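Local coordinates for protein maleylpyruvate isomerase (Ralstonia sp., PDB 2V6K) that catalyses the glutathione-dependent isomerisation of maleylpyruvate to fumarylpyruvate, a step in bacterial naphthalene degradation, as a homodimeric zeta-class member of the glutathione transferase superfamily, at residues Gln51-Ala56 and Ile108-Ile113; Lys4-Trp9 and Asp43-Leu48. All coordinates share one frame; numbering follows the deposited sequence.

Both contacts involve the thioredoxin-like N-terminal domain, and their centres lie about 12 Å apart. Contact 1 is buried and joins that domain to the start of helix 111-121 in the C-terminal domain. Bound ligand fills the gap, so its chemistry is mainly hydrogen bonding to a glutathione conjugate. Contact 2 stays within the N-terminal domain and is partly buried. It sets strand 4-7 against the short helix 43-48 through apolar and CH-pi contacts, with no hydrogen bond between the segments. The two meet along segment 51-56: Ala56 O probably accepts a hydrogen bond from Tyr6 N at 2.8 Å, and Leu53 O touches Phe45 CE2.

Contact 1: Gln51-Ala56 and Ile108-Ile113; sequences QQLVPA and INNRRI. With TGG (gamma-glutamyl-S-(1,2-dicarboxyethyl)cysteinylglycine), chain C.
Leu53 and Arg112 mark the nearest backbone approach, with CA atoms 9.8 Å apart. Segment 51-56 is an irregular loop leading into strand 56-58; segment 108-113 turns into helix 111-121 at Asn110, its N-cap residue. Direct contact is slight. Leu53 CD2 lies 4.4 Å from both Asn110 ND2 and Arg112 CD. The glutathione conjugate bridges the rest.

On the loop side, Val54 grips the ligand with both backbone polar groups. Its N donates to OC2 of the ligand at 2.8 Å, and its O accepts from ligand NN2, both nearly straight. This paired, strand-like bonding precedes the cis peptide bond of Pro55, a hallmark of the thioredoxin-like glutathione site. Leu53 lies alongside the ligand backbone, its CD2 3.5 Å from ligand CO2.

On the helix side, Asn110 has CG anti to its backbone N (chi1 -175°). This directs OD1 to ligand NN3, which donates at 2.9 Å. Arg112 N donates to the glycyl carboxylate oxygen OC3 at 2.9 Å. Arg111 N makes a weak bond to OI2 of the dicarboxyethyl group. Arg112 CB and CG pass beside ligand OC3, and the extended chain carries NH2 to Asp104 O of the second subunit. Arg111 makes a salt bridge with Glu38.

Two ligand carboxylates thus face backbone N-H groups of the first helical turn, the dicarboxyethyl one only weakly, and the helix dipole would probably favour their negative charge.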
ATOM      1  N   GLN A  51      -7.726 -12.737   5.587  1.00  5.99           N
ATOM      2  CA  GLN A  51      -7.335 -11.464   6.163  1.00  5.52           C
ATOM      3  C   GLN A  51      -8.498 -10.747   6.867  1.00  5.85           C
ATOM      4  O   GLN A  51      -8.277  -9.851   7.682  1.00  6.07           O
ATOM      5  CB  GLN A  51      -6.724 -10.576   5.083  1.00  6.49           C
ATOM      6  CG  GLN A  51      -5.817  -9.527   5.659  1.00  7.34           C
ATOM      7  CD  GLN A  51      -5.185  -8.628   4.624  1.00  7.10           C
ATOM      8  OE1 GLN A  51      -5.495  -8.686   3.427  1.00  6.95           O
ATOM      9  NE2 GLN A  51      -4.288  -7.772   5.089  1.00  5.00           N
ATOM     10  N   GLN A  52      -9.730 -11.135   6.547  1.00  5.64           N
ATOM     11  CA  GLN A  52     -10.921 -10.587   7.214  1.00  6.06           C
ATOM     12  C   GLN A  52     -11.013  -9.062   7.121  1.00  6.22           C
ATOM     13  O   GLN A  52     -11.294  -8.360   8.099  1.00  7.00           O
ATOM     14  CB  GLN A  52     -11.031 -11.110   8.647  1.00  6.46           C
ATOM     15  CG  GLN A  52     -11.406 -12.586   8.644  1.00  8.85           C
ATOM     16  CD  GLN A  52     -11.484 -13.193  10.014  1.00 11.14           C
ATOM     17  OE1 GLN A  52     -10.462 -13.469  10.638  1.00 12.43           O
ATOM     18  NE2 GLN A  52     -12.702 -13.433  10.485  1.00 10.90           N
ATOM     19  N   LEU A  53     -10.762  -8.564   5.914  1.00  6.03           N
ATOM     20  CA  LEU A  53     -10.962  -7.158   5.572  1.00  6.29           C
ATOM     21  C   LEU A  53     -11.744  -7.073   4.272  1.00  6.12           C
ATOM     22  O   LEU A  53     -11.817  -8.050   3.516  1.00  7.55           O
ATOM     23  CB  LEU A  53      -9.618  -6.442   5.404  1.00  6.25           C
ATOM     24  CG  LEU A  53      -8.670  -6.447   6.608  1.00  5.93           C
ATOM     25  CD1 LEU A  53      -7.284  -5.951   6.196  1.00  6.89           C
ATOM     26  CD2 LEU A  53      -9.221  -5.618   7.765  1.00  6.79           C
ATOM     27  N   VAL A  54     -12.336  -5.912   4.016  1.00  5.62           N
ATOM     28  CA  VAL A  54     -13.041  -5.694   2.751  1.00  5.64           C
ATOM     29  C   VAL A  54     -12.291  -4.680   1.884  1.00  5.75           C
ATOM     30  O   VAL A  54     -11.555  -3.839   2.407  1.00  5.30           O
ATOM     31  CB  VAL A  54     -14.529  -5.273   2.958  1.00  6.40           C
ATOM     32  CG1 VAL A  54     -15.315  -6.381   3.672  1.00  7.01           C
ATOM     33  CG2 VAL A  54     -14.644  -3.943   3.706  1.00  6.58           C
ATOM     34  N   PRO A  55     -12.461  -4.751   0.554  1.00  5.08           N
ATOM     35  CA  PRO A  55     -13.307  -5.662  -0.209  1.00  4.94           C
ATOM     36  C   PRO A  55     -12.656  -6.993  -0.568  1.00  4.98           C
ATOM     37  O   PRO A  55     -11.434  -7.137  -0.502  1.00  6.26           O
ATOM     38  CB  PRO A  55     -13.569  -4.861  -1.487  1.00  5.12           C
ATOM     39  CG  PRO A  55     -12.262  -4.147  -1.716  1.00  5.34           C
ATOM     40  CD  PRO A  55     -11.784  -3.776  -0.324  1.00  5.52           C
ATOM     41  N   ALA A  56     -13.503  -7.943  -0.951  1.00  6.03           N
ATOM     42  CA  ALA A  56     -13.079  -9.154  -1.633  1.00  5.25           C
ATOM     43  C   ALA A  56     -13.972  -9.301  -2.850  1.00  5.43           C
ATOM     44  O   ALA A  56     -15.154  -8.968  -2.800  1.00  6.28           O
ATOM     45  CB  ALA A  56     -13.199 -10.365  -0.724  1.00  7.02           C
ATOM     46  N   ILE A 108      -3.567   3.664   7.985  1.00  4.18           N
ATOM     47  CA  ILE A 108      -3.254   4.208   9.306  1.00  4.03           C
ATOM     48  C   ILE A 108      -4.521   4.604  10.055  1.00  4.35           C
ATOM     49  O   ILE A 108      -4.534   4.633  11.295  1.00  4.27           O
ATOM     50  CB  ILE A 108      -2.346   5.463   9.205  1.00  5.01           C
ATOM     51  CG1 ILE A 108      -1.267   5.331   8.120  1.00  8.75           C
ATOM     52  CG2 ILE A 108      -1.713   5.765  10.555  1.00  5.25           C
ATOM     53  CD1 ILE A 108      -0.319   4.186   8.331  1.00  9.80           C
ATOM     54  N   ASN A 109      -5.581   4.910   9.308  1.00  3.54           N
ATOM     55  CA  ASN A 109      -6.829   5.401   9.897  1.00  4.40           C
ATOM     56  C   ASN A 109      -7.958   4.384   9.861  1.00  4.44           C
ATOM     57  O   ASN A 109      -9.100   4.687  10.209  1.00  4.89           O
ATOM     58  CB  ASN A 109      -7.280   6.673   9.185  1.00  5.07           C
ATOM     59  CG  ASN A 109      -6.313   7.815   9.370  1.00  4.80           C
ATOM     60  OD1 ASN A 109      -5.461   7.801  10.266  1.00  4.93           O
ATOM     61  ND2 ASN A 109      -6.440   8.829   8.518  1.00  5.65           N
ATOM     62  N   ASN A 110      -7.623   3.166   9.457  1.00  4.47           N
ATOM     63  CA  ASN A 110      -8.585   2.081   9.316  1.00  4.07           C
ATOM     64  C   ASN A 110      -9.209   1.724  10.658  1.00  4.60           C
ATOM     65  O   ASN A 110      -8.578   1.896  11.706  1.00  4.62           O
ATOM     66  CB  ASN A 110      -7.830   0.902   8.701  1.00  5.26           C
ATOM     67  CG  ASN A 110      -8.702  -0.288   8.368  1.00  4.88           C
ATOM     68  OD1 ASN A 110      -9.905  -0.185   8.106  1.00  4.31           O
ATOM     69  ND2 ASN A 110      -8.068  -1.453   8.355  1.00  6.04           N
ATOM     70  N   ARG A 111     -10.440   1.222  10.620  1.00  4.10           N
ATOM     71  CA  ARG A 111     -11.222   0.920  11.817  1.00  4.11           C
ATOM     72  C   ARG A 111     -10.430   0.190  12.900  1.00  4.76           C
ATOM     73  O   ARG A 111     -10.439   0.609  14.065  1.00  4.73           O
ATOM     74  CB  ARG A 111     -12.474   0.119  11.427  1.00  4.76           C
ATOM     75  CG  ARG A 111     -13.394  -0.269  12.587  1.00  5.53           C
ATOM     76  CD  ARG A 111     -14.489  -1.232  12.127  1.00 12.68           C
ATOM     77  NE  ARG A 111     -15.613  -1.343  13.065  1.00 16.85           N
ATOM     78  CZ  ARG A 111     -15.652  -2.140  14.133  1.00 19.51           C
ATOM     79  NH1 ARG A 111     -14.617  -2.902  14.458  1.00 14.01           N
ATOM     80  NH2 ARG A 111     -16.737  -2.162  14.896  1.00 20.76           N
ATOM     81  N   ARG A 112      -9.746  -0.890  12.529  1.00  3.89           N
ATOM     82  CA  ARG A 112      -9.038  -1.709  13.526  1.00  3.81           C
ATOM     83  C   ARG A 112      -7.966  -0.907  14.258  1.00  3.58           C
ATOM     84  O   ARG A 112      -7.685  -1.160  15.434  1.00  3.72           O
ATOM     85  CB  ARG A 112      -8.413  -2.949  12.872  1.00  4.04           C
ATOM     86  CG  ARG A 112      -7.354  -2.608  11.835  1.00  4.42           C
ATOM     87  CD  ARG A 112      -6.862  -3.789  11.019  1.00  4.49           C
ATOM     88  NE  ARG A 112      -5.717  -3.328  10.236  1.00  4.46           N
ATOM     89  CZ  ARG A 112      -4.655  -4.053   9.912  1.00  3.77           C
ATOM     90  NH1 ARG A 112      -4.585  -5.348  10.207  1.00  4.32           N
ATOM     91  NH2 ARG A 112      -3.666  -3.453   9.261  1.00  4.87           N
ATOM     92  N   ILE A 113      -7.357   0.045  13.564  1.00  3.47           N
ATOM     93  CA  ILE A 113      -6.313   0.864  14.162  1.00  3.60           C
ATOM     94  C   ILE A 113      -6.946   1.811  15.171  1.00  4.54           C
ATOM     95  O   ILE A 113      -6.467   1.942  16.301  1.00  4.34           O
ATOM     96  CB  ILE A 113      -5.549   1.677  13.088  1.00  3.81           C
ATOM     97  CG1 ILE A 113      -5.061   0.774  11.940  1.00  4.55           C
ATOM     98  CG2 ILE A 113      -4.406   2.469  13.731  1.00  4.32           C
ATOM     99  CD1 ILE A 113      -4.118  -0.355  12.340  1.00  5.64           C
TER
HETATM  100  OC1 TGG C1213      -6.849  -2.237  -0.018  1.00  8.53           O
HETATM  101  CO1 TGG C1213      -7.087  -3.316   0.561  1.00  7.71           C
HETATM  102  OT1 TGG C1213      -7.934  -4.143   0.166  1.00  7.87           O
HETATM  103  CA1 TGG C1213      -6.288  -3.631   1.793  1.00  7.94           C
HETATM  104  NN1 TGG C1213      -4.920  -3.148   1.645  1.00  8.80           N
HETATM  105  CB1 TGG C1213      -6.893  -2.956   3.019  1.00  8.71           C
HETATM  106  CG1 TGG C1213      -8.280  -3.499   3.322  1.00  7.87           C
HETATM  107  CD1 TGG C1213      -8.836  -3.101   4.682  1.00 11.53           C
HETATM  108  OE1 TGG C1213      -8.126  -2.088   5.355  1.00  8.77           O
HETATM  109  NN2 TGG C1213     -10.226  -2.782   4.575  1.00  7.78           N
HETATM  110  CA2 TGG C1213     -10.941  -2.042   5.579  1.00  7.01           C
HETATM  111  CO2 TGG C1213     -11.302  -3.104   6.608  1.00  9.77           C
HETATM  112  OC2 TGG C1213     -12.233  -4.055   6.152  1.00  8.13           O
HETATM  113  NN3 TGG C1213     -11.562  -2.612   7.927  1.00  8.27           N
HETATM  114  CA3 TGG C1213     -12.132  -3.495   8.925  1.00  8.57           C
HETATM  115  CO3 TGG C1213     -11.380  -3.348  10.217  1.00  9.97           C
HETATM  116  OC3 TGG C1213     -10.425  -2.548  10.279  1.00  8.78           O
HETATM  117  OT3 TGG C1213     -11.776  -4.045  11.179  1.00 10.18           O
HETATM  118  CB2 TGG C1213     -12.061  -1.393   4.791  1.00  8.39           C
HETATM  119  SG2 TGG C1213     -13.332  -0.642   5.731  1.00  9.73           S
HETATM  120  CD2 TGG C1213     -12.724   0.790   6.554  1.00  9.76           C
HETATM  121  CE2 TGG C1213     -12.497   1.899   5.554  1.00 12.94           C
HETATM  122  OE2 TGG C1213     -13.265   2.888   5.523  1.00 13.45           O
HETATM  123  OF2 TGG C1213     -11.534   1.802   4.760  1.00 14.73           O
HETATM  124  CF2 TGG C1213     -13.802   1.123   7.586  1.00 11.69           C
HETATM  125  CH2 TGG C1213     -13.418   2.215   8.553  1.00 12.64           C
HETATM  126  OI2 TGG C1213     -12.225   2.549   8.653  1.00 11.33           O
HETATM  127  OJ2 TGG C1213     -14.337   2.752   9.216  1.00 14.59           O

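Contact 2: Lys4-Trp9 and Asp43-Leu48; sequences KLYNFW and DAFKAL
Strand 4-7 and helix 43-48 come nearest at Tyr6 and Phe45, whose CA atoms are 9.1 Å apart. Both belong to the thioredoxin-like N-terminal domain of the glutathione transferase fold. Strand 4-7 is an inner strand of its mixed sheet, parallel to 29-32 and antiparallel to 56-58. Helix 43-48 lies over one face of that sheet, and helix 12-24 packs against Leu5 and Asn7.

Tyr6 is the one strand residue here that reaches the helix. Its CB points toward helix 43-48. With CG anti to the carbonyl carbon (chi1 -68°), the ring runs out from the sheet beneath Leu48, and the two side chains cross at about a right angle. Leu48 CD1 is nearest Tyr6 CE1, at 3.5 Å, and CZ. Phe45 meets the base of the same side chain. Its CE1 lies 3.8 Å from Tyr6 CB, which sits at the edge of the Phe45 ring, near its plane. The two rings do not stack. The Phe45 side chain also packs beside Val54 and His40, both glutathione-binding residues, about 7 Å from the bound ligand.

No hydrogen bond crosses between the two segments. Phe45 and Leu48 both approach from the same side of the Tyr6 ring plane. The outer touch is a CH-pi contact: Leu48 CD1 lies over one face of the Tyr6 ring, 3.8 Å from its centroid and 24° off the ring normal.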
ATOM      1  N   LYS A   4     -19.105 -11.199  -7.591  1.00  8.62           N
ATOM      2  CA  LYS A   4     -19.718 -10.827  -6.321  1.00  6.98           C
ATOM      3  C   LYS A   4     -18.729  -9.976  -5.544  1.00  5.90           C
ATOM      4  O   LYS A   4     -17.598 -10.401  -5.284  1.00  6.83           O
ATOM      5  CB  LYS A   4     -20.082 -12.074  -5.514  1.00  7.20           C
ATOM      6  CG  LYS A   4     -21.132 -12.963  -6.167  1.00  9.40           C
ATOM      7  CD  LYS A   4     -21.282 -14.280  -5.424  1.00 13.81           C
ATOM      8  CE  LYS A   4     -22.206 -15.226  -6.173  1.00 16.64           C
ATOM      9  NZ  LYS A   4     -22.149 -16.608  -5.624  1.00 20.58           N
ATOM     10  N   LEU A   5     -19.156  -8.769  -5.188  1.00  5.37           N
ATOM     11  CA  LEU A   5     -18.314  -7.845  -4.450  1.00  5.33           C
ATOM     12  C   LEU A   5     -18.702  -7.823  -2.977  1.00  5.01           C
ATOM     13  O   LEU A   5     -19.765  -7.312  -2.618  1.00  5.05           O
ATOM     14  CB  LEU A   5     -18.410  -6.438  -5.044  1.00  5.45           C
ATOM     15  CG  LEU A   5     -17.605  -5.359  -4.308  1.00  6.35           C
ATOM     16  CD1 LEU A   5     -16.107  -5.598  -4.425  1.00  8.06           C
ATOM     17  CD2 LEU A   5     -17.968  -3.964  -4.799  1.00  7.54           C
ATOM     18  N   TYR A   6     -17.837  -8.384  -2.135  1.00  4.10           N
ATOM     19  CA  TYR A   6     -18.035  -8.360  -0.691  1.00  3.97           C
ATOM     20  C   TYR A   6     -17.472  -7.052  -0.177  1.00  4.20           C
ATOM     21  O   TYR A   6     -16.270  -6.818  -0.252  1.00  4.82           O
ATOM     22  CB  TYR A   6     -17.329  -9.543  -0.033  1.00  4.71           C
ATOM     23  CG  TYR A   6     -17.951 -10.871  -0.375  1.00  4.02           C
ATOM     24  CD1 TYR A   6     -18.988 -11.388   0.396  1.00  5.77           C
ATOM     25  CD2 TYR A   6     -17.515 -11.606  -1.479  1.00  5.93           C
ATOM     26  CE1 TYR A   6     -19.570 -12.606   0.085  1.00  6.44           C
ATOM     27  CE2 TYR A   6     -18.090 -12.828  -1.797  1.00  6.67           C
ATOM     28  CZ  TYR A   6     -19.117 -13.318  -1.012  1.00  5.19           C
ATOM     29  OH  TYR A   6     -19.695 -14.532  -1.319  1.00  8.35           O
ATOM     30  N   ASN A   7     -18.346  -6.184   0.318  1.00  4.46           N
ATOM     31  CA  ASN A   7     -17.940  -4.831   0.648  1.00  4.95           C
ATOM     32  C   ASN A   7     -18.947  -4.137   1.563  1.00  4.95           C
ATOM     33  O   ASN A   7     -19.894  -4.767   2.026  1.00  5.24           O
ATOM     34  CB  ASN A   7     -17.630  -4.034  -0.634  1.00  5.25           C
ATOM     35  CG  ASN A   7     -18.870  -3.575  -1.373  1.00  4.62           C
ATOM     36  OD1 ASN A   7     -19.811  -4.345  -1.623  1.00  8.06           O
ATOM     37  ND2 ASN A   7     -18.873  -2.312  -1.745  1.00  3.97           N
ATOM     38  N   PHE A   8     -18.715  -2.859   1.849  1.00  4.98           N
ATOM     39  CA  PHE A   8     -19.513  -2.116   2.819  1.00  4.10           C
ATOM     40  C   PHE A   8     -19.653  -0.693   2.313  1.00  4.76           C
ATOM     41  O   PHE A   8     -18.734  -0.157   1.700  1.00  4.34           O
ATOM     42  CB  PHE A   8     -18.794  -2.163   4.172  1.00  4.44           C
ATOM     43  CG  PHE A   8     -19.520  -1.477   5.309  1.00  4.44           C
ATOM     44  CD1 PHE A   8     -20.715  -1.978   5.824  1.00  4.87           C
ATOM     45  CD2 PHE A   8     -18.960  -0.355   5.908  1.00  4.96           C
ATOM     46  CE1 PHE A   8     -21.346  -1.348   6.908  1.00  5.54           C
ATOM     47  CE2 PHE A   8     -19.580   0.281   6.982  1.00  3.79           C
ATOM     48  CZ  PHE A   8     -20.774  -0.218   7.484  1.00  5.46           C
ATOM     49  N   TRP A   9     -20.803  -0.071   2.561  1.00  4.30           N
ATOM     50  CA  TRP A   9     -21.036   1.262   2.002  1.00  4.23           C
ATOM     51  C   TRP A   9     -19.985   2.282   2.424  1.00  4.47           C
ATOM     52  O   TRP A   9     -19.346   2.917   1.572  1.00  4.75           O
ATOM     53  CB  TRP A   9     -22.452   1.766   2.311  1.00  5.18           C
ATOM     54  CG  TRP A   9     -22.767   2.070   3.753  1.00  4.69           C
ATOM     55  CD1 TRP A   9     -22.850   1.183   4.788  1.00  6.30           C
ATOM     56  CD2 TRP A   9     -23.079   3.357   4.302  1.00  5.23           C
ATOM     57  NE1 TRP A   9     -23.187   1.843   5.951  1.00  6.11           N
ATOM     58  CE2 TRP A   9     -23.334   3.176   5.679  1.00  5.57           C
ATOM     59  CE3 TRP A   9     -23.167   4.648   3.762  1.00  7.12           C
ATOM     60  CZ2 TRP A   9     -23.672   4.239   6.527  1.00  7.47           C
ATOM     61  CZ3 TRP A   9     -23.503   5.702   4.601  1.00  7.75           C
ATOM     62  CH2 TRP A   9     -23.752   5.491   5.970  1.00  8.40           C
ATOM     63  N   ASP A  43     -16.328 -16.309  11.115  1.00  9.33           N
ATOM     64  CA  ASP A  43     -15.695 -17.403  10.377  1.00  9.54           C
ATOM     65  C   ASP A  43     -16.183 -17.522   8.935  1.00  9.12           C
ATOM     66  O   ASP A  43     -15.416 -17.915   8.057  1.00  9.53           O
ATOM     67  CB  ASP A  43     -15.869 -18.735  11.111  1.00  9.87           C
ATOM     68  CG  ASP A  43     -14.903 -18.897  12.277  1.00 11.34           C
ATOM     69  OD1 ASP A  43     -13.916 -18.135  12.363  1.00 13.12           O
ATOM     70  OD2 ASP A  43     -15.129 -19.806  13.108  1.00 15.34           O
ATOM     71  N   ALA A  44     -17.447 -17.177   8.693  1.00  8.83           N
ATOM     72  CA  ALA A  44     -18.006 -17.229   7.340  1.00  9.35           C
ATOM     73  C   ALA A  44     -17.237 -16.322   6.380  1.00  9.16           C
ATOM     74  O   ALA A  44     -16.937 -16.719   5.253  1.00 10.42           O
ATOM     75  CB  ALA A  44     -19.487 -16.879   7.346  1.00  9.95           C
ATOM     76  N   PHE A  45     -16.902 -15.114   6.823  1.00  8.37           N
ATOM     77  CA  PHE A  45     -16.100 -14.237   5.977  1.00  8.00           C
ATOM     78  C   PHE A  45     -14.632 -14.664   5.921  1.00  8.26           C
ATOM     79  O   PHE A  45     -13.988 -14.524   4.883  1.00  8.07           O
ATOM     80  CB  PHE A  45     -16.229 -12.767   6.371  1.00  7.48           C
ATOM     81  CG  PHE A  45     -15.634 -11.837   5.360  1.00  7.29           C
ATOM     82  CD1 PHE A  45     -16.175 -11.744   4.080  1.00  9.50           C
ATOM     83  CD2 PHE A  45     -14.516 -11.076   5.670  1.00  7.10           C
ATOM     84  CE1 PHE A  45     -15.615 -10.901   3.127  1.00 10.03           C
ATOM     85  CE2 PHE A  45     -13.951 -10.226   4.729  1.00  7.97           C
ATOM     86  CZ  PHE A  45     -14.500 -10.142   3.449  1.00  8.63           C
ATOM     87  N   LYS A  46     -14.114 -15.207   7.021  1.00  8.36           N
ATOM     88  CA  LYS A  46     -12.738 -15.716   7.045  1.00  8.89           C
ATOM     89  C   LYS A  46     -12.520 -16.800   5.985  1.00  9.47           C
ATOM     90  O   LYS A  46     -11.456 -16.873   5.367  1.00 10.35           O
ATOM     91  CB  LYS A  46     -12.379 -16.249   8.434  1.00  9.47           C
ATOM     92  CG  LYS A  46     -10.895 -16.519   8.648  1.00 10.23           C
ATOM     93  CD  LYS A  46     -10.628 -16.965  10.072  1.00 10.76           C
ATOM     94  CE  LYS A  46      -9.142 -17.126  10.337  1.00 12.57           C
ATOM     95  NZ  LYS A  46      -8.902 -17.514  11.758  1.00 13.57           N
ATOM     96  N   ALA A  47     -13.541 -17.628   5.771  1.00  9.78           N
ATOM     97  CA  ALA A  47     -13.488 -18.682   4.759  1.00  9.69           C
ATOM     98  C   ALA A  47     -13.307 -18.117   3.351  1.00 11.22           C
ATOM     99  O   ALA A  47     -12.708 -18.767   2.494  1.00 12.71           O
ATOM    100  CB  ALA A  47     -14.739 -19.550   4.832  1.00 10.41           C
ATOM    101  N   LEU A  48     -13.827 -16.914   3.121  1.00 11.10           N
ATOM    102  CA  LEU A  48     -13.679 -16.236   1.838  1.00 11.73           C
ATOM    103  C   LEU A  48     -12.342 -15.509   1.770  1.00 11.20           C
ATOM    104  O   LEU A  48     -11.624 -15.611   0.773  1.00 12.62           O
ATOM    105  CB  LEU A  48     -14.831 -15.253   1.603  1.00 12.50           C
ATOM    106  CG  LEU A  48     -16.243 -15.845   1.510  1.00 14.85           C
ATOM    107  CD1 LEU A  48     -17.284 -14.766   1.731  1.00 17.63           C
ATOM    108  CD2 LEU A  48     -16.472 -16.559   0.179  1.00 18.49           C
TER